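Long-range contacts in 5'-Methylthioadenosine Nucleosidase (Arabidopsis thaliana, PDB 3LGS), which is a nucleosidase of the phosphorylase superfamily, with a mixed-sheet alpha/beta fold, modelled here with S-adenosyl-L-homocysteine or adenine at the same site: residues A[28-33]-A[75-80]; A[111-116]-A[198-203]; A[128-133]-A[220-225]. One frame throughout, in Å; residues are numbered along the deposited sequence. Where two conformers were deposited one is given.

Contact 1 of 3, residues A[28-33]-A[75-80]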
loop_
_atom_site.group_PDB
_atom_site.type_symbol
_atom_site.label_atom_id
_atom_site.label_comp_id
_atom_site.label_asym_id
_atom_site.label_seq_id
_atom_site.Cartn_x
_atom_site.Cartn_y
_atom_site.Cartn_z
ATOM N N SER A 28 -10.507 23.157 5.177
ATOM C CA SER A 28 -9.216 22.478 5.062
ATOM C C SER A 28 -9.216 21.464 3.914
ATOM O O SER A 28 -10.122 20.622 3.817
ATOM C CB SER A 28 -8.894 21.777 6.391
ATOM O OG SER A 28 -7.637 21.142 6.365
ATOM N N VAL A 29 -8.219 21.557 3.031
ATOM C CA VAL A 29 -8.084 20.587 1.945
ATOM C C VAL A 29 -6.710 19.938 1.965
ATOM O O VAL A 29 -5.703 20.610 2.163
ATOM C CB VAL A 29 -8.336 21.205 0.544
ATOM C CG1 VAL A 29 -8.187 20.142 -0.545
ATOM C CG2 VAL A 29 -9.729 21.830 0.459
ATOM N N VAL A 30 -6.673 18.623 1.764
ATOM C CA VAL A 30 -5.407 17.928 1.529
ATOM C C VAL A 30 -5.333 17.490 0.064
ATOM O O VAL A 30 -6.286 16.913 -0.462
ATOM C CB VAL A 30 -5.194 16.744 2.523
ATOM C CG1 VAL A 30 -4.060 15.797 2.059
ATOM C CG2 VAL A 30 -4.879 17.288 3.883
ATOM N N PHE A 31 -4.224 17.833 -0.586
ATOM C CA PHE A 31 -3.820 17.250 -1.872
ATOM C C PHE A 31 -2.824 16.122 -1.655
ATOM O O PHE A 31 -1.843 16.281 -0.939
ATOM C CB PHE A 31 -3.148 18.278 -2.786
ATOM C CG PHE A 31 -4.106 19.147 -3.533
ATOM C CD1 PHE A 31 -4.543 20.355 -2.992
ATOM C CD2 PHE A 31 -4.557 18.782 -4.789
ATOM C CE1 PHE A 31 -5.429 21.169 -3.698
ATOM C CE2 PHE A 31 -5.441 19.587 -5.503
ATOM C CZ PHE A 31 -5.874 20.783 -4.960
ATOM N N VAL A 32 -3.085 14.992 -2.295
ATOM C CA VAL A 32 -2.164 13.887 -2.293
ATOM C C VAL A 32 -1.605 13.783 -3.707
ATOM O O VAL A 32 -2.313 13.392 -4.627
ATOM C CB VAL A 32 -2.851 12.570 -1.854
ATOM C CG1 VAL A 32 -1.862 11.395 -1.941
ATOM C CG2 VAL A 32 -3.398 12.693 -0.419
ATOM N N ILE A 33 -0.334 14.136 -3.880
ATOM C CA ILE A 33 0.271 14.154 -5.205
ATOM C C ILE A 33 1.536 13.275 -5.222
ATOM O O ILE A 33 2.446 13.487 -4.425
ATOM C CB ILE A 33 0.571 15.610 -5.677
ATOM C CG1 ILE A 33 -0.716 16.463 -5.673
ATOM C CG2 ILE A 33 1.256 15.609 -7.076
ATOM C CD1 ILE A 33 -0.485 17.960 -5.966
ATOM N N ASN A 75 -3.171 21.986 2.280
ATOM C CA ASN A 75 -2.037 21.091 2.456
ATOM C C ASN A 75 -1.786 20.270 1.207
ATOM O O ASN A 75 -2.727 19.739 0.618
ATOM C CB ASN A 75 -2.253 20.227 3.679
ATOM C CG ASN A 75 -2.207 21.043 4.954
ATOM O OD1 ASN A 75 -1.153 21.569 5.323
ATOM N ND2 ASN A 75 -3.347 21.172 5.624
ATOM N N VAL A 76 -0.535 20.242 0.754
ATOM C CA VAL A 76 -0.143 19.374 -0.360
ATOM C C VAL A 76 0.896 18.390 0.139
ATOM O O VAL A 76 1.962 18.802 0.614
ATOM C CB VAL A 76 0.464 20.165 -1.550
ATOM C CG1 VAL A 76 0.803 19.212 -2.671
ATOM C CG2 VAL A 76 -0.503 21.213 -2.040
ATOM N N VAL A 77 0.606 17.095 0.023
ATOM C CA VAL A 77 1.532 16.070 0.533
ATOM C C VAL A 77 2.051 15.179 -0.605
ATOM O O VAL A 77 1.301 14.809 -1.505
ATOM C CB VAL A 77 0.898 15.249 1.716
ATOM C CG1 VAL A 77 -0.260 14.362 1.241
ATOM C CG2 VAL A 77 1.939 14.421 2.439
ATOM N N CYS A 78 3.343 14.881 -0.585
ATOM C CA CYS A 78 3.966 14.013 -1.589
ATOM C C CYS A 78 4.770 12.956 -0.842
ATOM O O CYS A 78 5.300 13.260 0.235
ATOM C CB CYS A 78 4.897 14.817 -2.521
ATOM S SG CYS A 78 4.135 16.278 -3.254
ATOM N N PRO A 79 4.860 11.725 -1.410
ATOM C CA PRO A 79 5.566 10.578 -0.817
ATOM C C PRO A 79 7.073 10.743 -0.806
ATOM O O PRO A 79 7.785 9.918 -0.242
ATOM C CB PRO A 79 5.196 9.409 -1.738
ATOM C CG PRO A 79 4.930 10.063 -3.055
ATOM C CD PRO A 79 4.271 11.379 -2.715
ATOM N N GLY A 80 7.559 11.786 -1.452
ATOM C CA GLY A 80 8.965 12.113 -1.375
ATOM C C GLY A 80 9.830 11.375 -2.359
ATOM O O GLY A 80 9.439 10.354 -2.954
#
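Phe31 and Val76 sit abreast in a pair of parallel strands, and the backbone bonds weave to and fro around them. Asn75 N donates to Val29 O at 2.9 Å, Phe31 N to Asn75 O at 2.7 Å, Val77 N to Phe31 O, and Ile33 N to Val77 O; all four are close to straight. The series stops at Pro79, which has no N-H to give: Ile33 O instead meets Pro79 CD at 3.3 Å, with a CA-H contact from Cys78.

This pairing lies in the parallel part of the superfamily's mixed sheet. Strand 28-32 runs between 72-78 and 110-119, and helix 92-106, which links its two neighbours, lies over the face carrying Val30, Val32 and Val77. Helix 36-46 packs on the other face, against Phe31 and Ile33.

Apolar contacts differ from face to face. Val77 CG1 lies between its own backbone N and carbonyl carbon (chi1 68°), which places it 3.3 Å from Phe31 O and 3.9 Å from Val32 CG2; the Val32 and Val77 side chains run alongside each other. On the same face Asn75 contributes its aliphatic CB, 3.9 Å from Val30 CG2. On the opposite face Ile33 CD1 reaches Val76 CG1 at 3.8 Å, crossing it at a slant, while Phe31 CB rests against both Val76 methyls. The Phe31 ring swings off from there, with Asn75 O at its edge and near its plane.

Among polar side-chain groups, Ser28 OG is buried without a partner in the model.

Contact 2 of 3, residues A[111-116]-A[198-203]. With SAH (S-adenosyl-L-homocysteine), chain E; ADE (adenine), chain F.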
loop_
_atom_site.group_PDB
_atom_site.type_symbol
_atom_site.label_atom_id
_atom_site.label_comp_id
_atom_site.label_asym_id
_atom_site.label_seq_id
_atom_site.Cartn_x
_atom_site.Cartn_y
_atom_site.Cartn_z
ATOM N N ILE A 111 -10.145 15.430 0.660
ATOM C CA ILE A 111 -8.859 15.100 0.045
ATOM C C ILE A 111 -8.992 15.206 -1.463
ATOM O O ILE A 111 -9.984 14.786 -2.029
ATOM C CB ILE A 111 -8.358 13.685 0.463
ATOM C CG1 ILE A 111 -8.034 13.657 1.952
ATOM C CG2 ILE A 111 -7.097 13.273 -0.311
ATOM C CD1 ILE A 111 -7.880 12.267 2.491
ATOM N N ILE A 112 -8.004 15.786 -2.116
ATOM C CA ILE A 112 -7.950 15.704 -3.562
ATOM C C ILE A 112 -6.695 14.956 -3.966
ATOM O O ILE A 112 -5.585 15.341 -3.595
ATOM C CB ILE A 112 -7.995 17.067 -4.254
ATOM C CG1 ILE A 112 -9.254 17.832 -3.834
ATOM C CG2 ILE A 112 -7.933 16.872 -5.779
ATOM C CD1 ILE A 112 -9.153 19.349 -4.039
ATOM N N ASN A 113 -6.900 13.870 -4.711
ATOM C CA ASN A 113 -5.806 13.115 -5.293
ATOM C C ASN A 113 -5.640 13.585 -6.734
ATOM O O ASN A 113 -6.448 13.243 -7.617
ATOM C CB ASN A 113 -6.069 11.606 -5.196
ATOM C CG ASN A 113 -5.009 10.782 -5.868
ATOM O OD1 ASN A 113 -5.310 9.782 -6.521
ATOM N ND2 ASN A 113 -3.748 11.206 -5.733
ATOM N N ALA A 114 -4.606 14.399 -6.936
ATOM C CA ALA A 114 -4.258 14.980 -8.230
ATOM C C ALA A 114 -3.002 14.324 -8.782
ATOM O O ALA A 114 -2.005 14.166 -8.076
ATOM C CB ALA A 114 -4.067 16.483 -8.120
ATOM N N GLY A 115 -3.058 13.932 -10.051
ATOM C CA GLY A 115 -1.941 13.233 -10.657
ATOM C C GLY A 115 -2.139 13.035 -12.132
ATOM O O GLY A 115 -3.092 13.551 -12.732
ATOM N N THR A 116 -1.210 12.295 -12.718
ATOM C CA THR A 116 -1.253 11.969 -14.126
ATOM C C THR A 116 -1.748 10.545 -14.255
ATOM O O THR A 116 -1.770 9.796 -13.274
ATOM C CB THR A 116 0.138 12.106 -14.778
ATOM O OG1 THR A 116 1.136 11.538 -13.915
ATOM C CG2 THR A 116 0.457 13.576 -15.050
ATOM N N LEU A 198 -9.685 5.632 -17.355
ATOM C CA LEU A 198 -8.389 6.101 -16.858
ATOM C C LEU A 198 -7.617 5.012 -16.103
ATOM O O LEU A 198 -8.223 4.222 -15.392
ATOM C CB LEU A 198 -8.611 7.306 -15.946
ATOM C CG LEU A 198 -9.450 8.461 -16.503
ATOM C CD1 LEU A 198 -9.934 9.400 -15.392
ATOM C CD2 LEU A 198 -8.704 9.267 -17.578
ATOM N N LYS A 199 -6.294 5.010 -16.242
ATOM C CA LYS A 199 -5.375 4.070 -15.566
ATOM C C LYS A 199 -4.270 4.823 -14.788
ATOM O O LYS A 199 -3.579 5.688 -15.346
ATOM C CB LYS A 199 -4.756 3.134 -16.612
ATOM C CG LYS A 199 -3.800 2.077 -16.090
ATOM C CD LYS A 199 -3.256 1.227 -17.220
ATOM C CE LYS A 199 -2.299 0.158 -16.703
ATOM N NZ LYS A 199 -1.037 0.748 -16.110
ATOM N N ASP A 200 -4.100 4.508 -13.501
ATOM C CA ASP A 200 -3.106 5.210 -12.694
ATOM C C ASP A 200 -2.413 4.262 -11.720
ATOM O O ASP A 200 -2.597 3.049 -11.817
ATOM C CB ASP A 200 -3.737 6.410 -11.973
ATOM C CG ASP A 200 -4.386 6.031 -10.669
ATOM O OD1 ASP A 200 -4.898 4.884 -10.560
ATOM O OD2 ASP A 200 -4.361 6.876 -9.746
ATOM N N MET A 201 -1.622 4.808 -10.789
ATOM C CA MET A 201 -0.858 3.981 -9.850
ATOM C C MET A 201 -1.125 4.157 -8.333
ATOM O O MET A 201 -0.421 3.543 -7.528
ATOM C CB MET A 201 0.638 4.108 -10.154
ATOM C CG MET A 201 1.045 3.561 -11.528
ATOM S SD MET A 201 2.728 4.006 -12.027
ATOM C CE MET A 201 3.656 3.117 -10.777
ATOM N N GLU A 202 -2.132 4.950 -7.939
ATOM C CA GLU A 202 -2.401 5.192 -6.515
ATOM C C GLU A 202 -3.884 5.326 -6.165
ATOM O O GLU A 202 -4.297 5.014 -5.044
ATOM C CB GLU A 202 -1.632 6.435 -6.013
ATOM C CG GLU A 202 -2.218 7.804 -6.408
ATOM C CD GLU A 202 -1.441 8.495 -7.517
ATOM O OE1 GLU A 202 -0.504 7.881 -8.063
ATOM O OE2 GLU A 202 -1.759 9.659 -7.841
ATOM N N GLY A 203 -4.667 5.815 -7.116
ATOM C CA GLY A 203 -6.055 6.205 -6.879
ATOM C C GLY A 203 -6.921 5.351 -5.971
ATOM O O GLY A 203 -7.533 5.861 -5.023
HETATM C "C4'" SAH E . 2.732 8.583 -12.593
HETATM O "O4'" SAH E . 1.626 8.988 -13.409
HETATM C "C3'" SAH E . 2.330 7.282 -11.920
HETATM O "O3'" SAH E . 2.423 7.417 -10.493
HETATM C "C2'" SAH E . 0.888 7.020 -12.334
HETATM O "O2'" SAH E . 0.006 7.243 -11.218
HETATM C "C1'" SAH E . 0.567 8.022 -13.423
HETATM N N9 SAH E . 0.389 7.394 -14.774
HETATM C C8 SAH E . 0.532 8.039 -15.953
HETATM N N7 SAH E . 0.291 7.211 -17.001
HETATM C C5 SAH E . -0.018 6.004 -16.507
HETATM C C6 SAH E . -0.375 4.676 -17.074
HETATM N N6 SAH E . -0.446 4.453 -18.415
HETATM N N1 SAH E . -0.614 3.674 -16.203
HETATM C C2 SAH E . -0.534 3.866 -14.881
HETATM N N3 SAH E . -0.222 5.041 -14.305
HETATM C C4 SAH E . 0.046 6.135 -15.044
HETATM N N9 ADE F . 0.353 7.243 -15.075
HETATM C C8 ADE F . 0.431 7.852 -16.299
HETATM N N7 ADE F . 0.171 7.044 -17.298
HETATM C C5 ADE F . -0.086 5.830 -16.695
HETATM C C6 ADE F . -0.422 4.561 -17.212
HETATM N N6 ADE F . -0.552 4.301 -18.520
HETATM N N1 ADE F . -0.604 3.561 -16.328
HETATM C C2 ADE F . -0.458 3.821 -15.029
HETATM N N3 ADE F . -0.152 4.968 -14.430
HETATM C C4 ADE F . 0.023 5.940 -15.327
HETATM O O HOH W 1 -0.240 11.978 -7.855
HETATM O O HOH W 2 -2.048 9.942 -10.676
#
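Asn113 and Glu202 make the tight part of this contact. In the deposited conformer given for Glu202, Asn113 ND2 donates to the anti lone pair of Glu202 OE2 at 3.3 Å, with the oxygen almost in the amide plane although amide and carboxylate are turned 66° apart. The amide is gripped from several directions: ND2 also donates to Val32 O, and OD1, which lies 3.7 Å from Gly203 CA, accepts from Lys221 NZ. That ammonium group bridges to Glu202 OE2 and Asp200 OD2 as well, so a lysine draws the two acids and the amide together; Asp200 OD1 is hydrogen-bonded with Thr177 OG1.

Toward Thr116 direct side-chain contact gives way to water. Water 1 donates to Ala114 O and to Glu202 OE2, each at 2.8 Å; water 2 lies between Thr116 O and the same carboxylate oxygen. Protein atoms approach there loosely, Thr116 O standing 4.1 Å from Asp200 CB. Beyond these waters lies the ligand pocket, where Met201 N donates to O2' of S-adenosyl-L-homocysteine at 3.0 Å and Thr116 OG1 is 2.6 Å from its O4'.

Glu202 is the N-cap of helix 203-212, and Asp200 OD2 accepts from Gly203 N in an Asx motif at the same turn. Strand 110-119 runs between 28-32 and 217-224, with helix 233-259 against Ile112, Ala114 and Thr116, while Met201 touches Ile143 of the second subunit.

Contact 3 of 3, residues A[128-133]-A[220-225]; sequences GDVFLV and LKAVTD. With SAH (S-adenosyl-L-homocysteine), chain E; ADE (adenine), chain F.
Leu220 faces Leu132 in a non-hydrogen-bonded antiparallel pair; in the conformer given, Leu132 CD1 lies 4.2 Å from Leu220 CD2, while Leu220 CB looks onto Val130 CG1. At Lys221 the pairing becomes hydrogen-bonded. Its O takes Phe131 N at 2.8 Å in an almost straight bond, and its N gives a longer one of 3.2 Å to Phe131 O; the strand directions are 140° apart. The side chain first lays CG on Val133 CG2 at 3.6 Å, then bends at chi2 (-69°) and runs away from residues 128-133, its NZ ending between Asp200, Glu202 and Asn113.

Ala222 returns to the face of Leu220, its CB 3.9 Å from Val130 CG2, and its CA-H points at Asp129 O. That same oxygen also accepts from Val223 N, and Gly128 N closes the pairing on Val223 O at 2.9 Å. Val223 CG2 comes at a slant to Phe131 CE1, 3.9 Å away, while Lys221 O stands at the edge of that ring.

Beyond Val223 the chain leaves its partner and turns at Asp225. Thr224 OG1 donates to Asp225 OD2 at 2.8 Å, and this carboxylate oxygen lies equally near N7 of adenine; S-adenosyl-L-homocysteine puts its base in the same place. The strands are therefore held by main-chain bonds and apolar side-chain contacts, while the polar ends of Lys221 and Asp225 are directed elsewhere: one to Asp200, Glu202 and Asn113, the other to the bound base.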
loop_
_atom_site.group_PDB
_atom_site.type_symbol
_atom_site.label_atom_id
_atom_site.label_comp_id
_atom_site.label_asym_id
_atom_site.label_seq_id
_atom_site.Cartn_x
_atom_site.Cartn_y
_atom_site.Cartn_z
ATOM N N GLY A 128 -3.891 15.506 -22.257
ATOM C CA GLY A 128 -4.075 16.868 -21.723
ATOM C C GLY A 128 -5.418 17.088 -21.052
ATOM O O GLY A 128 -5.594 18.053 -20.317
ATOM N N ASP A 129 -6.365 16.191 -21.313
ATOM C CA ASP A 129 -7.617 16.161 -20.579
ATOM C C ASP A 129 -7.343 15.971 -19.080
ATOM O O ASP A 129 -6.497 15.165 -18.685
ATOM C CB ASP A 129 -8.513 15.024 -21.097
ATOM C CG ASP A 129 -9.073 15.300 -22.481
ATOM O OD1 ASP A 129 -8.833 16.407 -22.996
ATOM O OD2 ASP A 129 -9.761 14.420 -23.051
ATOM N N VAL A 130 -8.046 16.738 -18.259
ATOM C CA VAL A 130 -7.987 16.555 -16.820
ATOM C C VAL A 130 -9.369 16.074 -16.381
ATOM O O VAL A 130 -10.340 16.821 -16.454
ATOM C CB VAL A 130 -7.608 17.855 -16.081
ATOM C CG1 VAL A 130 -7.516 17.594 -14.585
ATOM C CG2 VAL A 130 -6.276 18.388 -16.611
ATOM N N PHE A 131 -9.450 14.816 -15.967
ATOM C CA PHE A 131 -10.725 14.176 -15.690
ATOM C C PHE A 131 -11.136 14.303 -14.234
ATOM O O PHE A 131 -10.290 14.490 -13.354
ATOM C CB PHE A 131 -10.612 12.690 -15.985
ATOM C CG PHE A 131 -10.886 12.314 -17.400
ATOM C CD1 PHE A 131 -9.972 12.612 -18.416
ATOM C CD2 PHE A 131 -12.020 11.585 -17.718
ATOM C CE1 PHE A 131 -10.222 12.229 -19.716
ATOM C CE2 PHE A 131 -12.263 11.198 -19.017
ATOM C CZ PHE A 131 -11.364 11.531 -20.013
ATOM N N LEU A 132 -12.443 14.191 -14.012
ATOM C CA LEU A 132 -12.995 14.006 -12.682
ATOM C C LEU A 132 -13.480 12.555 -12.533
ATOM O O LEU A 132 -14.396 12.100 -13.237
ATOM C CB LEU A 132 -14.147 14.985 -12.423
ATOM C CG LEU A 132 -14.752 14.971 -11.013
ATOM C CD1 LEU A 132 -13.789 15.625 -10.028
ATOM C CD2 LEU A 132 -16.111 15.675 -10.991
ATOM N N VAL A 133 -12.878 11.829 -11.603
ATOM C CA VAL A 133 -13.186 10.410 -11.434
ATOM C C VAL A 133 -14.517 10.183 -10.740
ATOM O O VAL A 133 -14.809 10.784 -9.703
ATOM C CB VAL A 133 -12.035 9.666 -10.694
ATOM C CG1 VAL A 133 -12.365 8.203 -10.522
ATOM C CG2 VAL A 133 -10.705 9.833 -11.465
ATOM N N LEU A 220 -8.416 14.225 -9.456
ATOM C CA LEU A 220 -8.118 14.942 -10.693
ATOM C C LEU A 220 -6.985 14.195 -11.341
ATOM O O LEU A 220 -5.872 14.154 -10.789
ATOM C CB LEU A 220 -7.697 16.389 -10.411
ATOM C CG LEU A 220 -8.698 17.243 -9.633
ATOM C CD1 LEU A 220 -8.085 18.603 -9.347
ATOM C CD2 LEU A 220 -9.992 17.400 -10.389
ATOM N N LYS A 221 -7.287 13.609 -12.498
ATOM C CA LYS A 221 -6.385 12.750 -13.242
ATOM C C LYS A 221 -6.184 13.308 -14.665
ATOM O O LYS A 221 -7.120 13.414 -15.461
ATOM C CB LYS A 221 -6.958 11.314 -13.294
ATOM C CG LYS A 221 -7.179 10.667 -11.903
ATOM C CD LYS A 221 -5.827 10.369 -11.244
ATOM C CE LYS A 221 -5.935 9.891 -9.824
ATOM N NZ LYS A 221 -4.575 9.548 -9.297
ATOM N N ALA A 222 -4.949 13.672 -14.964
ATOM C CA ALA A 222 -4.599 14.335 -16.209
ATOM C C ALA A 222 -3.888 13.329 -17.110
ATOM O O ALA A 222 -2.886 12.728 -16.711
ATOM C CB ALA A 222 -3.698 15.519 -15.905
ATOM N N VAL A 223 -4.423 13.141 -18.310
ATOM C CA VAL A 223 -3.966 12.118 -19.262
ATOM C C VAL A 223 -2.634 12.472 -19.933
ATOM O O VAL A 223 -2.559 13.452 -20.691
ATOM C CB VAL A 223 -5.040 11.882 -20.371
ATOM C CG1 VAL A 223 -4.629 10.757 -21.305
ATOM C CG2 VAL A 223 -6.380 11.589 -19.768
ATOM N N THR A 224 -1.599 11.665 -19.678
ATOM C CA THR A 224 -0.280 11.893 -20.294
ATOM C C THR A 224 -0.012 11.013 -21.508
ATOM O O THR A 224 0.879 11.314 -22.317
ATOM C CB THR A 224 0.904 11.734 -19.283
ATOM O OG1 THR A 224 0.816 10.485 -18.600
ATOM C CG2 THR A 224 0.935 12.860 -18.269
ATOM N N ASP A 225 -0.758 9.910 -21.612
ATOM C CA ASP A 225 -0.531 8.910 -22.657
ATOM C C ASP A 225 -1.774 8.075 -22.909
ATOM O O ASP A 225 -2.565 7.815 -21.982
ATOM C CB ASP A 225 0.583 7.962 -22.244
ATOM C CG ASP A 225 0.329 7.342 -20.886
ATOM O OD1 ASP A 225 -0.268 6.243 -20.829
ATOM O OD2 ASP A 225 0.696 7.978 -19.881
HETATM C "C4'" SAH E . 2.732 8.583 -12.593
HETATM O "O4'" SAH E . 1.626 8.988 -13.409
HETATM C "C3'" SAH E . 2.330 7.282 -11.920
HETATM O "O3'" SAH E . 2.423 7.417 -10.493
HETATM C "C2'" SAH E . 0.888 7.020 -12.334
HETATM O "O2'" SAH E . 0.006 7.243 -11.218
HETATM C "C1'" SAH E . 0.567 8.022 -13.423
HETATM N N9 SAH E . 0.389 7.394 -14.774
HETATM C C8 SAH E . 0.532 8.039 -15.953
HETATM N N7 SAH E . 0.291 7.211 -17.001
HETATM C C5 SAH E . -0.018 6.004 -16.507
HETATM C C6 SAH E . -0.375 4.676 -17.074
HETATM N N6 SAH E . -0.446 4.453 -18.415
HETATM N N1 SAH E . -0.614 3.674 -16.203
HETATM C C2 SAH E . -0.534 3.866 -14.881
HETATM N N3 SAH E . -0.222 5.041 -14.305
HETATM C C4 SAH E . 0.046 6.135 -15.044
HETATM N N9 ADE F . 0.353 7.243 -15.075
HETATM C C8 ADE F . 0.431 7.852 -16.299
HETATM N N7 ADE F . 0.171 7.044 -17.298
HETATM C C5 ADE F . -0.086 5.830 -16.695
HETATM C C6 ADE F . -0.422 4.561 -17.212
HETATM N N6 ADE F . -0.552 4.301 -18.520
HETATM N N1 ADE F . -0.604 3.561 -16.328
HETATM C C2 ADE F . -0.458 3.821 -15.029
HETATM N N3 ADE F . -0.152 4.968 -14.430
HETATM C C4 ADE F . 0.023 5.940 -15.327
#

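In the fold
All three contacts belong to one mixed sheet. Contact 1 closes before the others open, whereas contacts 2 and 3 alternate along the chain, so their segments interleave in sequence. Strand 110-119 is the shared middle: it pairs in parallel with 28-32 of contact 1 and with 217-224 of contact 3. The centres lie about 12 Å apart for contacts 1 and 2 and about 9 Å for 2 and 3; contacts 1 and 3, about 18 Å apart, flank the chain's centre. Contacts 2 and 3 meet through the Asp200-Lys221 salt bridge, and both border the ligand pocket, which thus forms where strands from distant parts of the sequence converge.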